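Local coordinates for protein B-agarase (Saccharophagus degradans, PDB 4BQ2) that hydrolyses the beta-1,4 linkages of agarose as an exo-acting family 50 glycoside hydrolase from a marine bacterium, at residues K478-V486 with H592-L600; H654-P665 with N715-V723. One frame throughout, in Å; residues are numbered along the deposited sequence.

Contact 1. Residues K478-V486 with H592-L600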
loop_
_atom_site.group_PDB
_atom_site.type_symbol
_atom_site.label_atom_id
_atom_site.label_comp_id
_atom_site.label_asym_id
_atom_site.label_seq_id
_atom_site.Cartn_x
_atom_site.Cartn_y
_atom_site.Cartn_z
ATOM N N LYS A 478 26.945 8.502 -3.361
ATOM C CA LYS A 478 28.442 8.628 -3.468
ATOM C C LYS A 478 29.110 7.346 -3.941
ATOM O O LYS A 478 30.154 6.909 -3.393
ATOM C CB LYS A 478 29.058 9.105 -2.150
ATOM C CG LYS A 478 28.508 10.429 -1.621
ATOM C CD LYS A 478 29.248 10.839 -0.347
ATOM C CE LYS A 478 28.653 12.099 0.273
ATOM N NZ LYS A 478 29.405 13.267 -0.270
ATOM N N ASN A 479 28.468 6.710 -4.926
ATOM C CA ASN A 479 28.933 5.443 -5.493
ATOM C C ASN A 479 29.240 4.385 -4.408
ATOM O O ASN A 479 30.118 3.539 -4.597
ATOM C CB ASN A 479 30.165 5.726 -6.378
ATOM C CG ASN A 479 30.543 4.550 -7.263
ATOM O OD1 ASN A 479 29.677 3.853 -7.807
ATOM N ND2 ASN A 479 31.862 4.357 -7.456
ATOM N N SER A 480 28.526 4.426 -3.277
ATOM C CA SER A 480 28.840 3.519 -2.134
ATOM C C SER A 480 28.520 2.061 -2.459
ATOM O O SER A 480 27.446 1.780 -2.984
ATOM C CB SER A 480 28.013 3.887 -0.876
ATOM O OG SER A 480 28.329 3.003 0.198
ATOM N N PRO A 481 29.424 1.124 -2.120
ATOM C CA PRO A 481 29.113 -0.314 -2.261
ATOM C C PRO A 481 27.947 -0.713 -1.366
ATOM O O PRO A 481 27.346 -1.759 -1.599
ATOM C CB PRO A 481 30.374 -1.021 -1.722
ATOM C CG PRO A 481 30.996 -0.010 -0.772
ATOM C CD PRO A 481 30.725 1.337 -1.438
ATOM N N TRP A 482 27.641 0.094 -0.346
ATOM C CA TRP A 482 26.543 -0.257 0.585
ATOM C C TRP A 482 25.178 -0.050 -0.038
ATOM O O TRP A 482 24.171 -0.521 0.509
ATOM C CB TRP A 482 26.630 0.556 1.878
ATOM C CG TRP A 482 27.805 0.236 2.684
ATOM C CD1 TRP A 482 29.035 0.858 2.656
ATOM C CD2 TRP A 482 27.892 -0.798 3.657
ATOM N NE1 TRP A 482 29.889 0.235 3.565
ATOM C CE2 TRP A 482 29.197 -0.756 4.206
ATOM C CE3 TRP A 482 26.985 -1.766 4.120
ATOM C CZ2 TRP A 482 29.627 -1.658 5.189
ATOM C CZ3 TRP A 482 27.406 -2.655 5.123
ATOM C CH2 TRP A 482 28.718 -2.601 5.631
ATOM N N CYS A 483 25.119 0.652 -1.172
ATOM C CA CYS A 483 23.821 0.800 -1.834
ATOM C C CYS A 483 23.514 -0.425 -2.694
ATOM O O CYS A 483 24.167 -0.660 -3.713
ATOM C CB CYS A 483 23.771 2.078 -2.664
ATOM S SG CYS A 483 22.265 2.254 -3.657
ATOM N N VAL A 484 22.471 -1.169 -2.324
ATOM C CA VAL A 484 22.118 -2.412 -3.028
ATOM C C VAL A 484 21.618 -2.088 -4.435
ATOM O O VAL A 484 21.967 -2.747 -5.428
ATOM C CB VAL A 484 21.051 -3.241 -2.247
ATOM C CG1 VAL A 484 20.749 -4.569 -2.967
ATOM C CG2 VAL A 484 21.531 -3.551 -0.825
ATOM N N GLY A 485 20.828 -1.045 -4.541
ATOM C CA GLY A 485 20.257 -0.708 -5.819
ATOM C C GLY A 485 19.378 0.509 -5.707
ATOM O O GLY A 485 19.176 1.036 -4.605
ATOM N N VAL A 486 18.825 0.930 -6.847
ATOM C CA VAL A 486 18.035 2.157 -6.940
ATOM C C VAL A 486 16.630 1.870 -7.490
ATOM O O VAL A 486 16.519 1.394 -8.623
ATOM C CB VAL A 486 18.723 3.196 -7.904
ATOM C CG1 VAL A 486 17.881 4.477 -7.973
ATOM C CG2 VAL A 486 20.162 3.529 -7.464
ATOM N N HIS A 592 23.741 6.258 -16.474
ATOM C CA HIS A 592 24.639 7.393 -16.705
ATOM C C HIS A 592 25.391 7.874 -15.435
ATOM O O HIS A 592 26.619 8.122 -15.448
ATOM C CB HIS A 592 23.842 8.558 -17.307
ATOM C CG HIS A 592 24.694 9.738 -17.629
ATOM N ND1 HIS A 592 25.403 9.839 -18.806
ATOM C CD2 HIS A 592 25.007 10.838 -16.904
ATOM C CE1 HIS A 592 26.098 10.970 -18.804
ATOM N NE2 HIS A 592 25.867 11.596 -17.664
ATOM N N TYR A 593 24.646 8.036 -14.344
ATOM C CA TYR A 593 25.196 8.627 -13.130
ATOM C C TYR A 593 25.630 7.586 -12.142
ATOM O O TYR A 593 26.442 7.886 -11.262
ATOM C CB TYR A 593 24.169 9.561 -12.478
ATOM C CG TYR A 593 24.013 10.877 -13.221
ATOM C CD1 TYR A 593 25.000 11.863 -13.113
ATOM C CD2 TYR A 593 22.902 11.139 -14.013
ATOM C CE1 TYR A 593 24.868 13.078 -13.763
ATOM C CE2 TYR A 593 22.766 12.359 -14.672
ATOM C CZ TYR A 593 23.751 13.327 -14.531
ATOM O OH TYR A 593 23.690 14.551 -15.176
ATOM N N MET A 594 25.061 6.385 -12.251
ATOM C CA MET A 594 25.401 5.312 -11.280
ATOM C C MET A 594 25.649 4.057 -12.058
ATOM O O MET A 594 24.889 3.100 -11.958
ATOM C CB MET A 594 24.276 5.115 -10.235
ATOM C CG MET A 594 24.121 6.297 -9.280
ATOM S SD MET A 594 22.537 6.389 -8.411
ATOM C CE MET A 594 21.450 6.967 -9.721
ATOM N N PRO A 595 26.748 4.039 -12.847
ATOM C CA PRO A 595 26.960 2.902 -13.725
ATOM C C PRO A 595 27.184 1.556 -13.032
ATOM O O PRO A 595 27.019 0.507 -13.685
ATOM C CB PRO A 595 28.199 3.304 -14.513
ATOM C CG PRO A 595 28.963 4.197 -13.586
ATOM C CD PRO A 595 27.864 5.009 -12.922
ATOM N N ASN A 596 27.594 1.578 -11.759
ATOM C CA ASN A 596 27.890 0.367 -11.019
ATOM C C ASN A 596 26.669 -0.278 -10.340
ATOM O O ASN A 596 26.747 -1.432 -9.927
ATOM C CB ASN A 596 28.930 0.659 -9.946
ATOM C CG ASN A 596 30.211 1.253 -10.504
ATOM O OD1 ASN A 596 30.567 2.421 -10.217
ATOM N ND2 ASN A 596 30.884 0.496 -11.321
ATOM N N HIS A 597 25.561 0.461 -10.225
ATOM C CA HIS A 597 24.473 0.046 -9.338
ATOM C C HIS A 597 23.279 -0.539 -10.062
ATOM O O HIS A 597 22.976 -0.134 -11.183
ATOM C CB HIS A 597 24.065 1.219 -8.434
ATOM C CG HIS A 597 25.098 1.509 -7.401
ATOM N ND1 HIS A 597 26.181 2.328 -7.639
ATOM C CD2 HIS A 597 25.231 1.062 -6.132
ATOM C CE1 HIS A 597 26.950 2.357 -6.561
ATOM N NE2 HIS A 597 26.380 1.615 -5.625
ATOM N N LEU A 598 22.655 -1.535 -9.426
ATOM C CA LEU A 598 21.453 -2.193 -9.975
ATOM C C LEU A 598 20.291 -1.229 -10.061
ATOM O O LEU A 598 20.059 -0.413 -9.131
ATOM C CB LEU A 598 21.036 -3.353 -9.070
ATOM C CG LEU A 598 22.077 -4.445 -8.922
ATOM C CD1 LEU A 598 21.644 -5.410 -7.825
ATOM C CD2 LEU A 598 22.211 -5.142 -10.267
ATOM N N TYR A 599 19.573 -1.284 -11.179
ATOM C CA TYR A 599 18.380 -0.486 -11.313
ATOM C C TYR A 599 17.223 -1.436 -11.023
ATOM O O TYR A 599 17.114 -2.499 -11.623
ATOM C CB TYR A 599 18.272 0.140 -12.726
ATOM C CG TYR A 599 16.871 0.566 -13.116
ATOM C CD1 TYR A 599 16.086 1.348 -12.260
ATOM C CD2 TYR A 599 16.354 0.230 -14.367
ATOM C CE1 TYR A 599 14.807 1.733 -12.612
ATOM C CE2 TYR A 599 15.080 0.599 -14.746
ATOM C CZ TYR A 599 14.303 1.338 -13.863
ATOM O OH TYR A 599 13.049 1.713 -14.252
ATOM N N LEU A 600 16.346 -1.037 -10.120
ATOM C CA LEU A 600 15.370 -1.961 -9.543
ATOM C C LEU A 600 13.930 -1.762 -10.016
ATOM O O LEU A 600 12.995 -2.224 -9.359
ATOM C CB LEU A 600 15.443 -1.889 -8.011
ATOM C CG LEU A 600 16.839 -2.082 -7.392
ATOM C CD1 LEU A 600 16.754 -1.692 -5.924
ATOM C CD2 LEU A 600 17.366 -3.521 -7.561
HETATM O O HOH W 1 24.100 -2.415 -6.963
#

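Contact 2. Residues H654-P665 with N715-V723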
loop_
_atom_site.group_PDB
_atom_site.type_symbol
_atom_site.label_atom_id
_atom_site.label_comp_id
_atom_site.label_asym_id
_atom_site.label_seq_id
_atom_site.Cartn_x
_atom_site.Cartn_y
_atom_site.Cartn_z
ATOM N N HIS A 654 2.547 -6.048 3.843
ATOM C CA HIS A 654 2.302 -5.841 5.275
ATOM C C HIS A 654 1.112 -6.638 5.785
ATOM O O HIS A 654 0.330 -7.129 4.982
ATOM C CB HIS A 654 2.246 -4.356 5.707
ATOM C CG HIS A 654 1.124 -3.523 5.127
ATOM N ND1 HIS A 654 -0.200 -3.941 5.021
ATOM C CD2 HIS A 654 1.137 -2.245 4.695
ATOM C CE1 HIS A 654 -0.933 -2.969 4.509
ATOM N NE2 HIS A 654 -0.144 -1.932 4.290
ATOM N N ILE A 655 1.006 -6.780 7.109
ATOM C CA ILE A 655 -0.213 -7.318 7.760
ATOM C C ILE A 655 -0.421 -6.488 9.027
ATOM O O ILE A 655 0.537 -6.224 9.752
ATOM C CB ILE A 655 -0.017 -8.803 8.170
ATOM C CG1 ILE A 655 0.291 -9.663 6.940
ATOM C CG2 ILE A 655 -1.263 -9.353 8.871
ATOM C CD1 ILE A 655 1.759 -10.068 6.816
ATOM N N GLY A 656 -1.644 -6.022 9.265
ATOM C CA GLY A 656 -1.942 -5.268 10.505
ATOM C C GLY A 656 -3.035 -5.907 11.345
ATOM O O GLY A 656 -3.666 -6.907 10.943
ATOM N N ALA A 657 -3.281 -5.322 12.516
ATOM C CA ALA A 657 -4.309 -5.857 13.428
ATOM C C ALA A 657 -4.959 -4.663 14.123
ATOM O O ALA A 657 -4.491 -3.527 13.974
ATOM C CB ALA A 657 -3.667 -6.801 14.451
ATOM N N MET A 658 -6.016 -4.927 14.889
ATOM C CA MET A 658 -6.797 -3.848 15.514
ATOM C C MET A 658 -6.784 -3.909 17.038
ATOM O O MET A 658 -7.598 -3.238 17.702
ATOM C CB MET A 658 -8.237 -3.890 14.977
ATOM C CG MET A 658 -8.291 -3.886 13.453
ATOM S SD MET A 658 -9.932 -4.149 12.773
ATOM C CE MET A 658 -10.621 -2.524 13.103
ATOM N N ASP A 659 -5.858 -4.695 17.587
ATOM C CA ASP A 659 -5.740 -4.896 19.036
ATOM C C ASP A 659 -4.707 -3.971 19.744
ATOM O O ASP A 659 -4.393 -4.173 20.928
ATOM C CB ASP A 659 -5.398 -6.349 19.326
ATOM C CG ASP A 659 -4.026 -6.767 18.753
ATOM O OD1 ASP A 659 -3.427 -6.027 17.931
ATOM O OD2 ASP A 659 -3.552 -7.839 19.142
ATOM N N HIS A 660 -4.208 -2.965 19.031
ATOM C CA HIS A 660 -3.284 -1.981 19.586
ATOM C C HIS A 660 -3.742 -0.585 19.223
ATOM O O HIS A 660 -2.929 0.334 18.999
ATOM C CB HIS A 660 -1.883 -2.293 19.044
ATOM C CG HIS A 660 -0.751 -1.701 19.815
ATOM N ND1 HIS A 660 -0.146 -2.351 20.873
ATOM C CD2 HIS A 660 -0.015 -0.588 19.580
ATOM C CE1 HIS A 660 0.882 -1.633 21.289
ATOM N NE2 HIS A 660 0.988 -0.562 20.515
ATOM N N GLY A 661 -5.064 -0.388 19.176
ATOM C CA GLY A 661 -5.590 0.959 19.104
ATOM C C GLY A 661 -5.845 1.537 17.734
ATOM O O GLY A 661 -6.413 2.610 17.623
ATOM N N SER A 662 -5.472 0.826 16.662
ATOM C CA SER A 662 -5.718 1.354 15.320
ATOM C C SER A 662 -7.162 1.213 14.865
ATOM O O SER A 662 -7.805 0.234 15.142
ATOM C CB SER A 662 -4.804 0.669 14.281
ATOM O OG SER A 662 -4.898 1.351 13.045
ATOM N N TYR A 663 -7.635 2.167 14.083
ATOM C CA TYR A 663 -8.954 2.039 13.459
ATOM C C TYR A 663 -8.939 1.219 12.177
ATOM O O TYR A 663 -9.991 0.944 11.620
ATOM C CB TYR A 663 -9.483 3.417 13.100
ATOM C CG TYR A 663 -9.490 4.390 14.262
ATOM C CD1 TYR A 663 -9.951 3.996 15.512
ATOM C CD2 TYR A 663 -9.062 5.707 14.093
ATOM C CE1 TYR A 663 -9.994 4.878 16.579
ATOM C CE2 TYR A 663 -9.082 6.595 15.159
ATOM C CZ TYR A 663 -9.549 6.177 16.397
ATOM O OH TYR A 663 -9.564 7.069 17.471
ATOM N N HIS A 664 -7.752 0.872 11.694
ATOM C CA HIS A 664 -7.622 0.230 10.390
ATOM C C HIS A 664 -6.362 -0.601 10.437
ATOM O O HIS A 664 -5.289 -0.091 10.794
ATOM C CB HIS A 664 -7.488 1.301 9.301
ATOM C CG HIS A 664 -7.789 0.810 7.917
ATOM N ND1 HIS A 664 -7.282 -0.372 7.408
ATOM C CD2 HIS A 664 -8.519 1.366 6.924
ATOM C CE1 HIS A 664 -7.733 -0.542 6.177
ATOM N NE2 HIS A 664 -8.479 0.501 5.860
ATOM N N PRO A 665 -6.495 -1.896 10.141
ATOM C CA PRO A 665 -5.342 -2.779 10.177
ATOM C C PRO A 665 -4.358 -2.525 9.037
ATOM O O PRO A 665 -3.161 -2.740 9.226
ATOM C CB PRO A 665 -5.942 -4.171 10.092
ATOM C CG PRO A 665 -7.362 -4.009 9.704
ATOM C CD PRO A 665 -7.752 -2.581 9.777
ATOM N N ASN A 715 -4.125 5.217 7.756
ATOM C CA ASN A 715 -4.071 5.233 9.215
ATOM C C ASN A 715 -3.882 3.837 9.761
ATOM O O ASN A 715 -4.612 3.403 10.655
ATOM C CB ASN A 715 -5.353 5.907 9.810
ATOM C CG ASN A 715 -6.657 5.176 9.448
ATOM O OD1 ASN A 715 -6.714 4.380 8.499
ATOM N ND2 ASN A 715 -7.713 5.432 10.231
ATOM N N TYR A 716 -2.901 3.114 9.213
ATOM C CA TYR A 716 -2.793 1.675 9.403
ATOM C C TYR A 716 -1.823 1.175 10.480
ATOM O O TYR A 716 -0.784 1.789 10.726
ATOM C CB TYR A 716 -2.293 1.054 8.070
ATOM C CG TYR A 716 -3.093 1.316 6.802
ATOM C CD1 TYR A 716 -4.473 1.588 6.840
ATOM C CD2 TYR A 716 -2.478 1.211 5.545
ATOM C CE1 TYR A 716 -5.198 1.804 5.684
ATOM C CE2 TYR A 716 -3.199 1.392 4.369
ATOM C CZ TYR A 716 -4.553 1.680 4.433
ATOM O OH TYR A 716 -5.277 1.858 3.260
ATOM N N ASN A 717 -2.104 -0.012 11.019
ATOM C CA ASN A 717 -1.171 -0.722 11.898
ATOM C C ASN A 717 -0.197 -1.520 11.069
ATOM O O ASN A 717 -0.283 -2.729 11.012
ATOM C CB ASN A 717 -1.907 -1.640 12.895
ATOM C CG ASN A 717 -0.948 -2.509 13.722
ATOM O OD1 ASN A 717 0.200 -2.091 14.072
ATOM N ND2 ASN A 717 -1.366 -3.717 13.993
ATOM N N VAL A 718 0.754 -0.835 10.446
ATOM C CA VAL A 718 1.653 -1.493 9.527
ATOM C C VAL A 718 3.103 -1.354 9.980
ATOM O O VAL A 718 4.016 -1.702 9.233
ATOM C CB VAL A 718 1.422 -1.015 8.078
ATOM C CG1 VAL A 718 0.035 -1.450 7.634
ATOM C CG2 VAL A 718 1.580 0.492 7.941
ATOM N N GLY A 719 3.295 -0.890 11.223
ATOM C CA GLY A 719 4.656 -0.657 11.746
ATOM C C GLY A 719 5.275 -1.882 12.394
ATOM O O GLY A 719 4.557 -2.764 12.884
ATOM N N PHE A 720 6.608 -1.943 12.363
ATOM C CA PHE A 720 7.358 -2.740 13.350
ATOM C C PHE A 720 7.436 -2.001 14.694
ATOM O O PHE A 720 7.672 -2.616 15.720
ATOM C CB PHE A 720 8.764 -3.092 12.816
ATOM C CG PHE A 720 8.821 -4.437 12.154
ATOM C CD1 PHE A 720 8.033 -4.715 11.043
ATOM C CD2 PHE A 720 9.634 -5.450 12.679
ATOM C CE1 PHE A 720 8.092 -5.973 10.429
ATOM C CE2 PHE A 720 9.679 -6.700 12.081
ATOM C CZ PHE A 720 8.905 -6.974 10.954
ATOM N N VAL A 721 7.214 -0.696 14.676
ATOM C CA VAL A 721 7.112 0.084 15.939
ATOM C C VAL A 721 5.842 0.893 15.920
ATOM O O VAL A 721 5.351 1.249 14.845
ATOM C CB VAL A 721 8.335 1.025 16.169
ATOM C CG1 VAL A 721 9.655 0.227 16.216
ATOM C CG2 VAL A 721 8.425 2.148 15.123
ATOM N N ASP A 722 5.332 1.243 17.105
ATOM C CA ASP A 722 4.144 2.083 17.180
ATOM C C ASP A 722 4.487 3.594 17.271
ATOM O O ASP A 722 5.655 3.984 17.079
ATOM C CB ASP A 722 3.235 1.559 18.313
ATOM C CG ASP A 722 3.732 1.902 19.704
ATOM O OD1 ASP A 722 4.791 2.582 19.881
ATOM O OD2 ASP A 722 2.997 1.502 20.664
ATOM N N VAL A 723 3.490 4.445 17.528
ATOM C CA VAL A 723 3.693 5.911 17.540
ATOM C C VAL A 723 4.655 6.367 18.652
ATOM O O VAL A 723 5.245 7.451 18.566
ATOM C CB VAL A 723 2.333 6.657 17.625
ATOM C CG1 VAL A 723 1.708 6.436 18.986
ATOM C CG2 VAL A 723 2.471 8.148 17.318
HETATM O O HOH W 2 -6.139 4.269 12.858
#

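Contact 1. Residues K478-V486 with H592-L600
Val486 and Tyr599 pair as parallel neighbours where strands 483-488 and 598-599 run side by side, an arrangement consistent with the inner wall of the (beta/alpha)8-type barrel expected of a family 50 glycoside hydrolase. Val486 bonds on both sides of its CA: its N gives a hydrogen bond of 2.9 Å to Leu598 O, almost in line with that carbonyl, and Val486 O receives Leu600 N at 2.9 Å from above its plane. Side chains pack beside these bonds. Leu600 CD1 presses against the backbone of Gly485, 3.4 Å from its C, while Val486 CG2 meets Met594 SD at 3.8 Å, the two side chains crossing at about a right angle. One step back the strands diverge, and a water bridges them, donating to Val484 O and accepting from Leu598 N.

Before the strands, the His597 ring spans the gap between the two loops. With CG beside its own backbone N (chi1 -72°), the ring extends toward Ser480 and hands NE2-H to Ser480 O over 2.9 Å, the acceptor lying close to the ring plane and the N-H pointing to it at 163°. Cys483 O sits at the same ring edge, 3.2 Å from CD2 of His597, and Cys483 SG lies 4.8 Å from the centroid of the His597 ring, oblique to it. Tyr261 meets this ring edge to face.

Further out, two turns set these groups. The type I turn from Met594 to His597 follows the end of helix 565-593, and the one from Ser480 to Cys483 leads into strand 483-488. An ST turn braces the latter, with Ser480 OG accepting from Trp482 N. Ser480 O is thus gripped twice, by His597 NE2 on one face of its carbonyl plane and by Cys483 N on the other.

Contact 2. Residues H654-P665 with N715-V723
Asn717 docks into the loop 654-665 with both backbone and side chain: its N donates to His664 O at 3.2 Å, in the carbonyl plane, and its ND2 to Ala657 O at 3.1 Å, from above the Ala657 carbonyl plane. CG anti to the backbone N (chi1 174°) swings the amide toward Ala657. His664 O also takes the hydroxyl of Ser662, OG to O 2.7 Å, so one carbonyl oxygen takes a hydroxyl from its own segment and a backbone N-H from 715-723. A water donates to Asn715 O and accepts from Tyr663 N, whereas Asn715 ND2 is satisfied by Ser140 O; Asn715 OD1, 3.3 Å from His664 CB, is buried without a partner.

Rings pack beside these bonds. Tyr716 turns its edge, CE1 foremost, to the face of His664, whose ND1 bonds Gly666, and Val718 CG1 stands 3.3 Å from the centroid of the His654 ring in a CH-pi contact.

At the far end His660 NE2 donates over 2.9 Å at 177° to the anti lone pair of Asp722 OD2, while Thr724 OG1 and Thr726 N hold OD1. Held at both oxygens, the Asp722 carboxylate would be fixed in orientation.

In the fold
Contacts 1 and 2 are both largely buried, yet their centres lie 33 Å apart and their nearest atoms about 17 Å, without touching. Contact 1 joins neighbouring strands, 483-488 and 598-599, of a parallel sheet and the turns leading into them; its edge is exposed at Asn479. Contact 2, nearer the centre of the chain, holds no regular strand or helix: it joins the loops that follow strands 648-652 and 693-699, themselves neighbours in another sheet. There, a side-chain amide and an imidazole-carboxylate pair supply two of the three cross-segment hydrogen bonds, where strand pairing supplies two of three in contact 1 and one ring the third.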